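Local coordinates for protein octenoyl-CoA reductase/carboxylase (Streptomyces sp., PDB 4A0S) that catalyses the NADP-dependent reductive carboxylation of 2-octenoyl-CoA, probably supplying a polyketide extender unit for cinnabaramide biosynthesis, at residues D280-P285 with T314-F319; R287-G292 with S322-R327; V67-S72 with S115-V120. One frame throughout, in Å; residues are numbered along the deposited sequence.

Interaction 1. Residues D280-P285 with T314-F319. With NAP (NADP nicotinamide-adenine-dinucleotide phosphate), chain F.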
loop_
_atom_site.group_PDB
_atom_site.type_symbol
_atom_site.label_atom_id
_atom_site.label_comp_id
_atom_site.label_asym_id
_atom_site.label_seq_id
_atom_site.Cartn_x
_atom_site.Cartn_y
_atom_site.Cartn_z
ATOM N N ASP A 280 0.081 35.628 -10.259
ATOM C CA ASP A 280 -0.861 35.589 -11.352
ATOM C C ASP A 280 -0.524 34.432 -12.273
ATOM O O ASP A 280 -1.266 34.148 -13.216
ATOM C CB ASP A 280 -0.822 36.912 -12.114
ATOM C CG ASP A 280 0.566 37.251 -12.616
ATOM O OD1 ASP A 280 1.082 36.495 -13.456
ATOM O OD2 ASP A 280 1.141 38.269 -12.181
ATOM N N ILE A 281 0.590 33.754 -11.994
ATOM C CA ILE A 281 1.017 32.648 -12.848
ATOM C C ILE A 281 -0.092 31.599 -13.025
ATOM O O ILE A 281 -0.228 31.006 -14.104
ATOM C CB ILE A 281 2.322 32.001 -12.344
ATOM C CG1 ILE A 281 2.958 31.166 -13.458
ATOM C CG2 ILE A 281 2.073 31.178 -11.058
ATOM C CD1 ILE A 281 4.317 30.633 -13.100
ATOM N N ALA A 282 -0.898 31.419 -11.978
ATOM C CA ALA A 282 -1.930 30.379 -11.923
ATOM C C ALA A 282 -3.012 30.541 -12.993
ATOM O O ALA A 282 -3.612 29.554 -13.424
ATOM C CB ALA A 282 -2.562 30.359 -10.545
ATOM N N ASP A 283 -3.245 31.788 -13.403
ATOM C CA ASP A 283 -4.260 32.144 -14.408
ATOM C C ASP A 283 -3.782 31.885 -15.842
ATOM O O ASP A 283 -4.545 32.030 -16.804
ATOM C CB ASP A 283 -4.634 33.628 -14.281
ATOM C CG ASP A 283 -5.038 34.027 -12.862
ATOM O OD1 ASP A 283 -5.578 33.183 -12.116
ATOM O OD2 ASP A 283 -4.828 35.207 -12.503
ATOM N N ASP A 284 -2.517 31.500 -15.971
ATOM C CA ASP A 284 -1.843 31.454 -17.258
ATOM C C ASP A 284 -1.305 30.042 -17.512
ATOM O O ASP A 284 -0.142 29.760 -17.213
ATOM C CB ASP A 284 -0.710 32.486 -17.249
ATOM C CG ASP A 284 -0.110 32.748 -18.626
ATOM O OD1 ASP A 284 -0.151 31.869 -19.512
ATOM O OD2 ASP A 284 0.443 33.847 -18.809
ATOM N N PRO A 285 -2.147 29.156 -18.080
ATOM C CA PRO A 285 -1.786 27.753 -18.307
ATOM C C PRO A 285 -0.451 27.578 -19.027
ATOM O O PRO A 285 0.352 26.726 -18.631
ATOM C CB PRO A 285 -2.930 27.237 -19.184
ATOM C CG PRO A 285 -4.071 28.104 -18.845
ATOM C CD PRO A 285 -3.490 29.458 -18.606
ATOM N N THR A 314 1.418 25.917 -0.568
ATOM C CA THR A 314 1.449 27.295 -1.024
ATOM C C THR A 314 0.228 27.600 -1.855
ATOM O O THR A 314 -0.199 28.739 -1.902
ATOM C CB THR A 314 2.707 27.595 -1.834
ATOM O OG1 THR A 314 3.137 26.406 -2.513
ATOM C CG2 THR A 314 3.804 28.068 -0.905
ATOM N N GLY A 315 -0.305 26.586 -2.530
ATOM C CA GLY A 315 -1.653 26.663 -3.099
ATOM C C GLY A 315 -1.743 26.910 -4.585
ATOM O O GLY A 315 -0.886 26.468 -5.347
ATOM N N ARG A 316 -2.791 27.641 -4.964
ATOM C CA ARG A 316 -3.166 27.930 -6.354
ATOM C C ARG A 316 -1.994 28.397 -7.221
ATOM O O ARG A 316 -1.826 27.969 -8.366
ATOM C CB ARG A 316 -4.313 28.960 -6.334
ATOM C CG ARG A 316 -4.448 29.848 -7.534
ATOM C CD ARG A 316 -5.797 30.552 -7.561
ATOM N NE ARG A 316 -6.012 31.117 -8.896
ATOM C CZ ARG A 316 -6.527 30.451 -9.929
ATOM N NH1 ARG A 316 -6.934 29.191 -9.801
ATOM N NH2 ARG A 316 -6.661 31.052 -11.098
ATOM N N VAL A 317 -1.155 29.247 -6.651
ATOM C CA VAL A 317 -0.064 29.868 -7.391
ATOM C C VAL A 317 0.948 28.832 -7.870
ATOM O O VAL A 317 1.443 28.911 -8.988
ATOM C CB VAL A 317 0.613 30.955 -6.535
ATOM C CG1 VAL A 317 1.950 31.350 -7.116
ATOM C CG2 VAL A 317 -0.288 32.168 -6.451
ATOM N N THR A 318 1.230 27.856 -7.016
ATOM C CA THR A 318 2.275 26.869 -7.276
ATOM C C THR A 318 1.723 25.528 -7.722
ATOM O O THR A 318 2.465 24.682 -8.226
ATOM C CB THR A 318 3.114 26.617 -6.013
ATOM O OG1 THR A 318 2.249 26.225 -4.944
ATOM C CG2 THR A 318 3.848 27.881 -5.617
ATOM N N PHE A 319 0.434 25.306 -7.507
ATOM C CA PHE A 319 -0.071 23.947 -7.632
ATOM C C PHE A 319 0.021 23.398 -9.044
ATOM O O PHE A 319 0.353 22.239 -9.222
ATOM C CB PHE A 319 -1.490 23.821 -7.114
ATOM C CG PHE A 319 -1.964 22.408 -7.050
ATOM C CD1 PHE A 319 -1.673 21.624 -5.953
ATOM C CD2 PHE A 319 -2.671 21.851 -8.105
ATOM C CE1 PHE A 319 -2.095 20.308 -5.885
ATOM C CE2 PHE A 319 -3.089 20.519 -8.044
ATOM C CZ PHE A 319 -2.789 19.758 -6.939
HETATM P PA NAP F . 4.302 29.515 7.289
HETATM O O1A NAP F . 5.230 29.143 8.506
HETATM O O2A NAP F . 3.897 30.954 7.168
HETATM O O5B NAP F . 5.085 29.113 6.027
HETATM C C5B NAP F . 4.404 29.217 4.793
HETATM C C4B NAP F . 5.469 29.398 3.724
HETATM O O4B NAP F . 4.759 29.451 2.479
HETATM C C3B NAP F . 6.252 30.721 3.864
HETATM O O3B NAP F . 7.578 30.352 4.186
HETATM C C2B NAP F . 6.296 31.286 2.452
HETATM O O2B NAP F . 7.408 30.789 1.709
HETATM C C1B NAP F . 5.062 30.759 1.813
HETATM N N9A NAP F . 3.947 31.686 2.131
HETATM C C8A NAP F . 3.748 32.434 3.229
HETATM N N7A NAP F . 2.592 33.104 3.132
HETATM C C5A NAP F . 2.073 32.765 1.961
HETATM C C6A NAP F . 0.926 33.151 1.312
HETATM N N6A NAP F . 0.085 34.000 1.901
HETATM N N1A NAP F . 0.675 32.628 0.122
HETATM C C2A NAP F . 1.499 31.750 -0.443
HETATM N N3A NAP F . 2.621 31.373 0.130
HETATM C C4A NAP F . 2.916 31.870 1.335
HETATM O O3 NAP F . 2.976 28.617 7.302
HETATM P PN NAP F . 2.989 27.019 7.471
HETATM O O1N NAP F . 2.800 26.850 9.019
HETATM O O2N NAP F . 4.159 26.336 6.810
HETATM O O5D NAP F . 1.595 26.724 6.752
HETATM C C5D NAP F . 1.599 26.881 5.336
HETATM C C4D NAP F . 0.210 26.518 4.896
HETATM O O4D NAP F . -0.019 25.140 5.354
HETATM C C3D NAP F . -0.878 27.356 5.569
HETATM O O3D NAP F . -1.835 27.563 4.509
HETATM C C2D NAP F . -1.433 26.453 6.649
HETATM O O2D NAP F . -2.817 26.756 6.941
HETATM C C1D NAP F . -1.372 25.140 5.892
HETATM N N1N NAP F . -1.201 24.105 6.883
HETATM C C2N NAP F . -2.042 23.016 6.797
HETATM C C3N NAP F . -1.857 22.044 7.739
HETATM C C7N NAP F . -2.770 20.883 7.653
HETATM O O7N NAP F . -3.570 20.748 6.722
HETATM N N7N NAP F . -2.654 20.081 8.677
HETATM C C4N NAP F . -0.877 22.131 8.733
HETATM C C5N NAP F . -0.018 23.212 8.822
HETATM C C6N NAP F . -0.181 24.211 7.875
HETATM P P2B NAP F . 7.773 31.625 0.384
HETATM O O1X NAP F . 9.271 31.013 0.200
HETATM O O2X NAP F . 6.831 31.188 -0.848
HETATM O O3X NAP F . 7.668 33.048 0.876
#
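D283 and R316 form a salt bridge on the more exposed side of a contact within the Rossmann-type cofactor domain. Here the turn before helix 285-303 meets the start of helix 316-325, just after strand 309-312 of the parallel sheet. R316 NH2 donates to D283 OD1 over 2.6 Å, with an N-H...O angle of 149°. OD1 lies at the edge of the guanidinium, close to its plane. The carboxylate plane is turned 35° from it, and the two side chains cross at about a right angle. R316 reaches out with its chain extended from CG to NE. Its other terminal nitrogen, NH1, bonds to L342 O, so two partners fix the rotation of the group.

Carbon contacts accompany the bridge. A282 CB lies over one face of the guanidinium, off its centre, and is 3.6 Å from R316 CG. Two methyls also pack on backbone oxygens: A282 CB is 3.3 Å from R316 O, and I281 CG2 is 3.1 Å from V317 O. I281 CG2 makes an apolar contact with V317 CG1 at 3.9 Å.

Within 314-319 a hydroxyl-hydroxyl bond ties T314 to T318. T314 OG1 donates to T318 OG1 (2.6 Å), which is also hydrogen-bonded to E312 OE2. T314 belongs to the NADP pocket: its CG2 lies 3.7 Å from N3A of the adenine.

Interaction 2. Residues R287-G292 with S322-R327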
loop_
_atom_site.group_PDB
_atom_site.type_symbol
_atom_site.label_atom_id
_atom_site.label_comp_id
_atom_site.label_asym_id
_atom_site.label_seq_id
_atom_site.Cartn_x
_atom_site.Cartn_y
_atom_site.Cartn_z
ATOM N N ARG A 287 2.200 29.696 -19.259
ATOM C CA ARG A 287 3.270 30.095 -18.411
ATOM C C ARG A 287 3.475 29.088 -17.287
ATOM O O ARG A 287 4.619 28.791 -16.957
ATOM C CB ARG A 287 3.011 31.477 -17.802
ATOM C CG ARG A 287 4.148 31.981 -16.923
ATOM C CD ARG A 287 4.281 33.482 -16.993
ATOM N NE ARG A 287 3.397 34.165 -16.053
ATOM C CZ ARG A 287 3.731 34.497 -14.808
ATOM N NH1 ARG A 287 4.932 34.207 -14.325
ATOM N NH2 ARG A 287 2.855 35.121 -14.041
ATOM N N VAL A 288 2.388 28.448 -16.837
ATOM C CA VAL A 288 2.522 27.393 -15.833
ATOM C C VAL A 288 3.298 26.226 -16.437
ATOM O O VAL A 288 4.202 25.696 -15.796
ATOM C CB VAL A 288 1.165 26.943 -15.222
ATOM C CG1 VAL A 288 1.350 25.737 -14.313
ATOM C CG2 VAL A 288 0.542 28.075 -14.427
ATOM N N VAL A 289 2.980 25.860 -17.678
ATOM C CA VAL A 289 3.690 24.759 -18.339
ATOM C C VAL A 289 5.157 25.112 -18.555
ATOM O O VAL A 289 6.046 24.352 -18.150
ATOM C CB VAL A 289 3.012 24.317 -19.665
ATOM C CG1 VAL A 289 3.893 23.340 -20.429
ATOM C CG2 VAL A 289 1.656 23.674 -19.374
ATOM N N GLU A 290 5.411 26.268 -19.170
ATOM C CA GLU A 290 6.785 26.729 -19.396
ATOM C C GLU A 290 7.559 26.745 -18.085
ATOM O O GLU A 290 8.615 26.133 -17.980
ATOM C CB GLU A 290 6.826 28.125 -20.018
ATOM C CG GLU A 290 6.243 28.244 -21.406
ATOM C CD GLU A 290 6.020 29.694 -21.801
ATOM O OE1 GLU A 290 4.939 30.239 -21.492
ATOM O OE2 GLU A 290 6.932 30.299 -22.399
ATOM N N THR A 291 7.010 27.443 -17.092
ATOM C CA THR A 291 7.636 27.576 -15.783
ATOM C C THR A 291 7.808 26.223 -15.099
ATOM O O THR A 291 8.876 25.936 -14.570
ATOM C CB THR A 291 6.850 28.543 -14.874
ATOM O OG1 THR A 291 6.753 29.817 -15.515
ATOM C CG2 THR A 291 7.544 28.717 -13.522
ATOM N N GLY A 292 6.764 25.395 -15.134
ATOM C CA GLY A 292 6.840 24.032 -14.607
ATOM C C GLY A 292 8.014 23.307 -15.225
ATOM O O GLY A 292 8.813 22.678 -14.526
ATOM N N SER A 322 3.353 22.331 -9.455
ATOM C CA SER A 322 3.595 21.117 -8.668
ATOM C C SER A 322 3.188 19.883 -9.453
ATOM O O SER A 322 3.929 18.898 -9.485
ATOM C CB SER A 322 2.845 21.176 -7.345
ATOM O OG SER A 322 3.391 22.196 -6.542
ATOM N N VAL A 323 2.034 19.961 -10.113
ATOM C CA VAL A 323 1.558 18.878 -10.969
ATOM C C VAL A 323 2.501 18.633 -12.147
ATOM O O VAL A 323 2.791 17.491 -12.500
ATOM C CB VAL A 323 0.114 19.133 -11.482
ATOM C CG1 VAL A 323 -0.266 18.107 -12.509
ATOM C CG2 VAL A 323 -0.852 19.049 -10.337
ATOM N N ILE A 324 3.001 19.704 -12.737
ATOM C CA ILE A 324 3.852 19.556 -13.916
ATOM C C ILE A 324 5.217 18.991 -13.549
ATOM O O ILE A 324 5.731 18.084 -14.215
ATOM C CB ILE A 324 4.001 20.893 -14.665
ATOM C CG1 ILE A 324 2.651 21.269 -15.291
ATOM C CG2 ILE A 324 5.094 20.779 -15.751
ATOM C CD1 ILE A 324 2.542 22.709 -15.675
ATOM N N VAL A 325 5.773 19.512 -12.460
ATOM C CA VAL A 325 7.151 19.231 -12.076
ATOM C C VAL A 325 7.378 17.818 -11.538
ATOM O O VAL A 325 8.442 17.255 -11.724
ATOM C CB VAL A 325 7.656 20.289 -11.086
ATOM C CG1 VAL A 325 7.140 20.017 -9.671
ATOM C CG2 VAL A 325 9.136 20.382 -11.123
ATOM N N ALA A 326 6.373 17.245 -10.890
ATOM C CA ALA A 326 6.531 15.923 -10.314
ATOM C C ALA A 326 6.882 14.909 -11.398
ATOM O O ALA A 326 6.346 14.969 -12.489
ATOM C CB ALA A 326 5.282 15.523 -9.565
ATOM N N ARG A 327 7.817 14.007 -11.106
ATOM C CA ARG A 327 8.133 12.916 -12.029
ATOM C C ARG A 327 6.889 12.139 -12.428
ATOM O O ARG A 327 5.855 12.221 -11.767
ATOM C CB ARG A 327 9.125 11.942 -11.400
ATOM C CG ARG A 327 8.525 11.057 -10.298
ATOM C CD ARG A 327 9.407 9.850 -10.129
ATOM N NE ARG A 327 9.144 9.111 -8.902
ATOM C CZ ARG A 327 8.258 8.129 -8.771
ATOM N NH1 ARG A 327 7.471 7.755 -9.777
ATOM N NH2 ARG A 327 8.152 7.517 -7.604
#
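I324 packs the ends of both its branches, CG2 and CD1, on V288, V289 and G292, and has much the largest buried area. CG1 is anti to the carbonyl carbon (chi1 -68°), and CD1 continues extended from it (chi2 162°). I324 CD1 lies 3.5 Å from V288 CG1. I324 CD1 is also 3.4 Å from V288 O. V289 lies at about a right angle to I324, with its CG2 3.9 Å from I324 CD1.

G292 comes second. I324 CG2, the other branch, rests on bare backbone, 3.9 Å from G292 CA. Because G292 has no side chain, the helices come close here: the CA atoms of G292 and I324 are 5.4 Å apart. V325 CG2 adds a looser contact, 4.1 Å from G292 O. This is van der Waals packing of aliphatic side chains on each other and on backbone, between two helices of the Rossmann-type domain.

The V289 side chain is about 5 Å from bound octanoyl-CoA. Y349 of helix 347-352, which lines the CoA pocket, touches both V289 and I324. V325 turns to V310 on strand 309-312. The contact joins helix 285-303, before that strand, to helix 316-325, after it.

Interaction 3. Residues V67-S72 with S115-V120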
loop_
_atom_site.group_PDB
_atom_site.type_symbol
_atom_site.label_atom_id
_atom_site.label_comp_id
_atom_site.label_asym_id
_atom_site.label_seq_id
_atom_site.Cartn_x
_atom_site.Cartn_y
_atom_site.Cartn_z
ATOM N N VAL A 67 -4.365 21.106 30.412
ATOM C CA VAL A 67 -2.932 21.297 30.356
ATOM C C VAL A 67 -2.662 22.733 30.765
ATOM O O VAL A 67 -3.327 23.628 30.260
ATOM C CB VAL A 67 -2.421 21.086 28.907
ATOM C CG1 VAL A 67 -0.941 21.435 28.772
ATOM C CG2 VAL A 67 -2.687 19.662 28.469
ATOM N N ALA A 68 -1.726 22.933 31.702
ATOM C CA ALA A 68 -1.169 24.261 31.961
ATOM C C ALA A 68 -0.196 24.451 30.822
ATOM O O ALA A 68 0.833 23.792 30.772
ATOM C CB ALA A 68 -0.430 24.313 33.305
ATOM N N VAL A 69 -0.544 25.326 29.891
ATOM C CA VAL A 69 0.227 25.480 28.675
ATOM C C VAL A 69 1.467 26.331 28.931
ATOM O O VAL A 69 1.371 27.501 29.307
ATOM C CB VAL A 69 -0.608 26.116 27.564
ATOM C CG1 VAL A 69 0.226 26.268 26.301
ATOM C CG2 VAL A 69 -1.850 25.282 27.289
ATOM N N MET A 70 2.628 25.748 28.684
ATOM C CA MET A 70 3.872 26.447 28.937
ATOM C C MET A 70 4.254 27.315 27.765
ATOM O O MET A 70 4.660 28.458 27.937
ATOM C CB MET A 70 4.959 25.439 29.278
ATOM C CG MET A 70 4.736 24.826 30.658
ATOM S SD MET A 70 4.803 26.065 31.974
ATOM C CE MET A 70 6.554 26.370 31.999
ATOM N N ALA A 71 4.076 26.767 26.569
ATOM C CA ALA A 71 4.382 27.455 25.345
ATOM C C ALA A 71 3.492 26.878 24.256
ATOM O O ALA A 71 3.034 25.730 24.352
ATOM C CB ALA A 71 5.848 27.266 24.992
ATOM N N SER A 72 3.268 27.674 23.226
ATOM C CA SER A 72 2.471 27.274 22.098
ATOM C C SER A 72 3.210 27.832 20.896
ATOM O O SER A 72 4.408 28.145 20.990
ATOM C CB SER A 72 1.068 27.860 22.249
ATOM O OG SER A 72 0.197 27.414 21.234
ATOM N N SER A 115 -3.064 25.727 18.287
ATOM C CA SER A 115 -3.306 24.385 17.796
ATOM C C SER A 115 -2.186 23.430 18.119
ATOM O O SER A 115 -2.276 22.240 17.837
ATOM C CB SER A 115 -3.553 24.449 16.303
ATOM O OG SER A 115 -4.683 25.270 16.111
ATOM N N ASP A 116 -1.143 23.940 18.745
ATOM C CA ASP A 116 -0.226 23.043 19.441
ATOM C C ASP A 116 0.267 23.695 20.713
ATOM O O ASP A 116 -0.049 24.861 20.995
ATOM C CB ASP A 116 0.898 22.472 18.529
ATOM C CG ASP A 116 1.565 23.508 17.640
ATOM O OD1 ASP A 116 1.559 24.721 17.931
ATOM O OD2 ASP A 116 2.137 23.086 16.623
ATOM N N CYS A 117 1.000 22.940 21.513
ATOM C CA CYS A 117 1.531 23.494 22.722
ATOM C C CYS A 117 2.363 22.455 23.389
ATOM O O CYS A 117 2.318 21.278 23.020
ATOM C CB CYS A 117 0.425 23.980 23.662
ATOM S SG CYS A 117 -0.240 22.771 24.758
ATOM N N SER A 118 3.161 22.914 24.348
ATOM C CA SER A 118 3.780 22.018 25.296
ATOM C C SER A 118 3.341 22.516 26.650
ATOM O O SER A 118 2.981 23.692 26.822
ATOM C CB SER A 118 5.292 22.058 25.183
ATOM O OG SER A 118 5.751 23.373 25.441
ATOM N N GLY A 119 3.343 21.625 27.618
ATOM C CA GLY A 119 2.976 22.052 28.926
ATOM C C GLY A 119 2.869 20.941 29.923
ATOM O O GLY A 119 3.479 19.892 29.793
ATOM N N VAL A 120 2.085 21.212 30.944
ATOM C CA VAL A 120 2.001 20.332 32.066
ATOM C C VAL A 120 0.554 19.942 32.300
ATOM O O VAL A 120 -0.332 20.791 32.343
ATOM C CB VAL A 120 2.561 21.009 33.322
ATOM C CG1 VAL A 120 2.510 20.055 34.467
ATOM C CG2 VAL A 120 3.982 21.500 33.072
#
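V69 faces C117 with both methyls. V69 CG1, anti to the backbone N (chi1 180°), presses on C117 CB at 3.5 Å, tight for two carbons. C117 SG lies 3.9 Å from each of the two V69 methyls. V67 CG1 lies against the backbone of the partner strand, 3.7 Å from V120 O. In the backbone conformation of G119 a CB would run into the preceding carbonyl O and into A68 O.

A68, A71, S118 and V120 point to the face opposite C117. M70 is bent at chi2 and chi3 and lies beside V120, pointing the same way, with M70 CG 4.2 Å from V120 CG2.

The two strands are antiparallel neighbours in the GroES-like domain, and a classic beta bulge interrupts them. M70 and A71 both stand opposite S118, whose O accepts from M70 N (2.8 Å) and from A71 N (3.3 Å). A68 and V120 form a regular hydrogen-bonded pair before the bulge.

S118 OG bonds to W193 O, at helix 193-197, which packs on the same face. S72 OG is anti to the backbone N (chi1 -175°) and donates to D116 O over 2.6 Å. The D116 carboxylate is held by S73 OG, N75 ND2 and L201 N.

In the fold
Interactions 1 and 2 are neighbours in the cofactor domain. Both use helix 316-325, near its start and near its end, and their centres are about 10 Å apart. They touch through I281, which packs on V288 and T291. Interaction 1 is mostly buried, but its salt bridge, D283 to R316, is on the more exposed side; interaction 2 is fully buried and rests on aliphatic packing. Interaction 3 is also fully buried, but backbone hydrogen bonds within a sheet hold it. It belongs to the GroES-like domain, on the opposite side of the chain's centre. Its nearest atoms are about 17 Å from interaction 1 and about 23 Å from interaction 2.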